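Long-range contact in uncharacterized protein (Bacteroides vulgatus, PDB 4QB7), which probably forms part of the tip of the fimbriae, cell-surface filaments that mediate adhesion and biofilm formation: residues D185-G198 against D284-K296. Residues are numbered along the deposited sequence; the frame is centred on the assembly and turned at random.
Sequences DTKIFVTGLKLDPG and DLKLKINYDIVTK. With SO4 (sulfate ion), chain K; SO4 (sulfate ion), chain J.
Val294 CG2 meets the edge of the Phe189 ring, 3.7 Å from CD2, near the ring plane. Tyr245 stacks on this ring. On the other side of the sheet, Ile188 CG2 lies 4.0 Å from Tyr291 CD2, obliquely to that ring. CG of Tyr291 sits between its backbone N and carbonyl carbon (chi1 58°), which turns the ring beside Ile188, both side chains pointing the same way. The Tyr291 hydroxyl donates to O4 of a sulfate, probably from the crystallisation liquor, in plane at the ring's edge. An alanine in place of Tyr291 is likely to cost Ile188 its ring neighbour and the sulfate its hydroxyl donor. A classic beta bulge interrupts the antiparallel ladder of strands 186-196 and 286-296, with Thr191 and Gly192 both facing Asn290. Thr191 N reaches Asn290 O at 3.0 Å, from 39° above the carbonyl plane. At the bulge, Asn290 ND2 holds O3 of a second such sulfate at 2.7 Å. Leu193, Leu195, Leu287 and Ile289 share a face with Tyr291, and strand 159-178 covers part of it. Lys194, Asp196, Lys286 and Lys288 line the reverse, where Lys288 bridges to Glu228. The contact thus pairs two strands of a two-faced sheet, largely apolar toward the neighbouring strands and largely charged on the reverse beyond the bulge.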
# COMPACT_ATOMS: atom_id res chain seq x y z
N ASP A 185 38.57 -4.59 7.58
CA ASP A 185 38.50 -5.83 8.35
C ASP A 185 37.20 -6.06 9.14
O ASP A 185 37.13 -7.06 9.88
CB ASP A 185 39.69 -5.88 9.29
CG ASP A 185 40.96 -6.40 8.63
OD1 ASP A 185 41.10 -6.23 7.38
OD2 ASP A 185 41.82 -6.99 9.37
N THR A 186 36.19 -5.18 8.99
CA THR A 186 34.92 -5.31 9.69
C THR A 186 33.78 -5.03 8.73
O THR A 186 33.87 -4.09 7.90
CB THR A 186 34.89 -4.40 10.92
OG1 THR A 186 35.86 -4.89 11.85
CG2 THR A 186 33.54 -4.39 11.62
N LYS A 187 32.72 -5.89 8.80
CA LYS A 187 31.52 -5.74 7.98
C LYS A 187 30.27 -5.95 8.84
O LYS A 187 30.37 -6.55 9.91
CB LYS A 187 31.56 -6.69 6.76
CG LYS A 187 32.76 -6.37 5.83
CD LYS A 187 32.80 -7.11 4.54
CE LYS A 187 34.02 -6.74 3.73
NZ LYS A 187 34.00 -5.32 3.27
N ILE A 188 29.14 -5.36 8.45
CA ILE A 188 27.87 -5.52 9.15
C ILE A 188 26.92 -6.20 8.19
O ILE A 188 26.77 -5.75 7.04
CB ILE A 188 27.23 -4.22 9.74
CG1 ILE A 188 28.14 -3.50 10.68
CG2 ILE A 188 25.87 -4.52 10.45
CD1 ILE A 188 27.56 -2.19 11.13
N PHE A 189 26.24 -7.26 8.66
CA PHE A 189 25.26 -8.01 7.89
C PHE A 189 23.91 -8.06 8.60
O PHE A 189 23.86 -8.41 9.78
CB PHE A 189 25.77 -9.44 7.63
CG PHE A 189 27.06 -9.50 6.87
CD1 PHE A 189 27.08 -9.44 5.48
CD2 PHE A 189 28.28 -9.65 7.53
CE1 PHE A 189 28.28 -9.50 4.77
CE2 PHE A 189 29.48 -9.74 6.83
CZ PHE A 189 29.47 -9.69 5.45
N VAL A 190 22.83 -7.69 7.90
CA VAL A 190 21.49 -7.76 8.49
C VAL A 190 20.92 -9.14 8.11
O VAL A 190 21.01 -9.55 6.94
CB VAL A 190 20.59 -6.57 8.10
CG1 VAL A 190 19.13 -6.81 8.50
CG2 VAL A 190 21.12 -5.28 8.72
N THR A 191 20.40 -9.88 9.11
CA THR A 191 19.92 -11.25 8.92
C THR A 191 18.43 -11.42 9.22
O THR A 191 17.84 -12.45 8.88
CB THR A 191 20.75 -12.18 9.83
OG1 THR A 191 20.61 -11.71 11.17
CG2 THR A 191 22.24 -12.18 9.48
N GLY A 192 17.83 -10.45 9.89
CA GLY A 192 16.43 -10.55 10.26
C GLY A 192 15.80 -9.21 10.55
O GLY A 192 16.49 -8.25 10.89
N LEU A 193 14.48 -9.15 10.40
CA LEU A 193 13.69 -7.94 10.63
C LEU A 193 12.24 -8.33 10.91
O LEU A 193 11.67 -9.16 10.20
CB LEU A 193 13.76 -6.98 9.43
CG LEU A 193 13.16 -5.59 9.65
CD1 LEU A 193 14.08 -4.69 10.43
CD2 LEU A 193 12.87 -4.94 8.36
N LYS A 194 11.67 -7.75 11.97
CA LYS A 194 10.28 -7.93 12.38
C LYS A 194 9.65 -6.56 12.56
O LYS A 194 10.34 -5.61 12.94
CB LYS A 194 10.17 -8.73 13.69
CG LYS A 194 10.47 -10.20 13.60
CD LYS A 194 10.38 -10.81 14.96
CE LYS A 194 10.67 -12.29 14.98
NZ LYS A 194 9.67 -13.03 15.80
N LEU A 195 8.33 -6.44 12.29
CA LEU A 195 7.58 -5.23 12.60
C LEU A 195 6.80 -5.49 13.88
O LEU A 195 6.09 -6.50 13.98
CB LEU A 195 6.65 -4.79 11.44
CG LEU A 195 5.68 -3.64 11.78
CD1 LEU A 195 6.41 -2.28 11.81
CD2 LEU A 195 4.50 -3.65 10.84
N ASP A 196 6.98 -4.63 14.89
CA ASP A 196 6.25 -4.69 16.16
C ASP A 196 5.08 -3.70 16.07
O ASP A 196 5.29 -2.48 16.18
CB ASP A 196 7.19 -4.39 17.35
CG ASP A 196 6.58 -4.58 18.72
OD1 ASP A 196 5.36 -4.89 18.81
OD2 ASP A 196 7.31 -4.43 19.72
N PRO A 197 3.84 -4.18 15.80
CA PRO A 197 2.72 -3.25 15.58
C PRO A 197 2.00 -2.77 16.84
O PRO A 197 0.98 -2.09 16.75
CB PRO A 197 1.76 -4.09 14.74
CG PRO A 197 1.97 -5.47 15.23
CD PRO A 197 3.42 -5.57 15.58
N GLY A 198 2.52 -3.12 18.00
CA GLY A 198 1.84 -2.80 19.25
C GLY A 198 0.68 -3.77 19.40
O GLY A 198 0.78 -4.93 18.99
N ASP A 284 5.00 3.92 18.58
CA ASP A 284 3.69 3.29 18.47
C ASP A 284 3.90 2.07 17.58
O ASP A 284 3.43 0.98 17.91
CB ASP A 284 2.62 4.25 17.91
CG ASP A 284 1.92 5.12 18.95
OD1 ASP A 284 2.41 5.19 20.11
OD2 ASP A 284 0.87 5.72 18.62
N LEU A 285 4.71 2.25 16.53
CA LEU A 285 5.20 1.20 15.65
C LEU A 285 6.72 1.07 15.84
O LEU A 285 7.41 2.09 16.02
CB LEU A 285 4.85 1.48 14.18
CG LEU A 285 3.37 1.49 13.82
CD1 LEU A 285 3.19 1.92 12.44
CD2 LEU A 285 2.74 0.14 14.02
N LYS A 286 7.22 -0.16 15.88
CA LYS A 286 8.65 -0.42 16.07
C LYS A 286 9.15 -1.50 15.13
O LYS A 286 8.36 -2.30 14.65
CB LYS A 286 8.93 -0.90 17.52
CG LYS A 286 8.67 0.11 18.60
CD LYS A 286 8.90 -0.54 19.94
CE LYS A 286 7.88 -0.16 20.98
NZ LYS A 286 8.14 1.20 21.50
N LEU A 287 10.47 -1.56 14.94
CA LEU A 287 11.16 -2.61 14.20
C LEU A 287 12.00 -3.44 15.18
O LEU A 287 12.48 -2.89 16.16
CB LEU A 287 12.07 -2.03 13.09
CG LEU A 287 11.43 -1.23 11.96
CD1 LEU A 287 12.53 -0.67 11.06
CD2 LEU A 287 10.49 -2.06 11.12
N LYS A 288 12.18 -4.74 14.92
CA LYS A 288 13.05 -5.65 15.68
C LYS A 288 14.08 -6.13 14.66
O LYS A 288 13.70 -6.76 13.67
CB LYS A 288 12.26 -6.81 16.34
CG LYS A 288 11.23 -6.40 17.39
CD LYS A 288 11.85 -5.71 18.61
CE LYS A 288 10.89 -5.60 19.75
NZ LYS A 288 10.84 -6.86 20.53
N ILE A 289 15.34 -5.72 14.82
CA ILE A 289 16.38 -6.04 13.84
C ILE A 289 17.42 -6.99 14.42
O ILE A 289 17.70 -6.98 15.64
CB ILE A 289 17.01 -4.74 13.29
CG1 ILE A 289 17.79 -4.99 11.97
CG2 ILE A 289 17.82 -3.98 14.35
CD1 ILE A 289 18.22 -3.76 11.17
N ASN A 290 17.97 -7.85 13.53
CA ASN A 290 19.04 -8.83 13.81
C ASN A 290 20.21 -8.54 12.89
O ASN A 290 20.01 -8.38 11.70
CB ASN A 290 18.53 -10.26 13.57
CG ASN A 290 17.44 -10.73 14.47
OD1 ASN A 290 16.85 -9.99 15.25
ND2 ASN A 290 17.17 -12.03 14.41
N TYR A 291 21.40 -8.43 13.42
CA TYR A 291 22.57 -8.13 12.60
C TYR A 291 23.84 -8.68 13.24
O TYR A 291 23.88 -8.91 14.45
CB TYR A 291 22.72 -6.61 12.30
CG TYR A 291 22.81 -5.72 13.51
CD1 TYR A 291 21.66 -5.34 14.20
CD2 TYR A 291 24.03 -5.22 13.95
CE1 TYR A 291 21.73 -4.49 15.31
CE2 TYR A 291 24.12 -4.39 15.07
CZ TYR A 291 22.96 -4.03 15.75
OH TYR A 291 23.00 -3.20 16.84
N ASP A 292 24.84 -8.95 12.39
CA ASP A 292 26.15 -9.51 12.75
C ASP A 292 27.24 -8.55 12.38
O ASP A 292 27.23 -8.02 11.27
CB ASP A 292 26.35 -10.84 12.00
CG ASP A 292 25.34 -11.92 12.36
OD1 ASP A 292 24.82 -11.91 13.50
OD2 ASP A 292 25.10 -12.82 11.51
N ILE A 293 28.16 -8.28 13.32
CA ILE A 293 29.34 -7.43 13.09
C ILE A 293 30.51 -8.39 13.00
O ILE A 293 30.86 -9.04 13.98
CB ILE A 293 29.53 -6.31 14.15
CG1 ILE A 293 28.20 -5.52 14.34
CG2 ILE A 293 30.72 -5.38 13.75
CD1 ILE A 293 28.19 -4.67 15.56
N VAL A 294 31.03 -8.57 11.78
CA VAL A 294 32.05 -9.57 11.47
C VAL A 294 33.39 -8.93 11.28
O VAL A 294 33.54 -8.10 10.40
CB VAL A 294 31.63 -10.36 10.19
CG1 VAL A 294 32.66 -11.41 9.80
CG2 VAL A 294 30.25 -10.98 10.36
N THR A 295 34.36 -9.31 12.12
CA THR A 295 35.75 -8.84 12.07
C THR A 295 36.66 -9.99 11.60
O THR A 295 36.58 -11.09 12.13
CB THR A 295 36.20 -8.26 13.42
OG1 THR A 295 35.28 -7.26 13.85
CG2 THR A 295 37.60 -7.67 13.37
N LYS A 296 37.55 -9.70 10.62
CA LYS A 296 38.51 -10.65 10.06
C LYS A 296 39.55 -11.11 11.08
O LYS A 296 40.10 -10.28 11.81
CB LYS A 296 39.23 -10.02 8.86
CG LYS A 296 40.30 -10.88 8.22
CD LYS A 296 40.79 -10.29 6.93
CE LYS A 296 41.92 -11.09 6.35
NZ LYS A 296 42.24 -10.66 4.96
S SO4 K . 18.78 -14.27 12.27
O1 SO4 K . 20.14 -13.88 12.24
O2 SO4 K . 18.51 -14.79 13.59
O3 SO4 K . 18.00 -13.08 12.06
O4 SO4 K . 18.51 -15.28 11.21
S SO4 J . 26.11 -1.62 18.11
O1 SO4 J . 27.26 -1.23 17.30
O2 SO4 J . 26.57 -1.82 19.49
O3 SO4 J . 25.06 -0.59 18.05
O4 SO4 J . 25.55 -2.87 17.63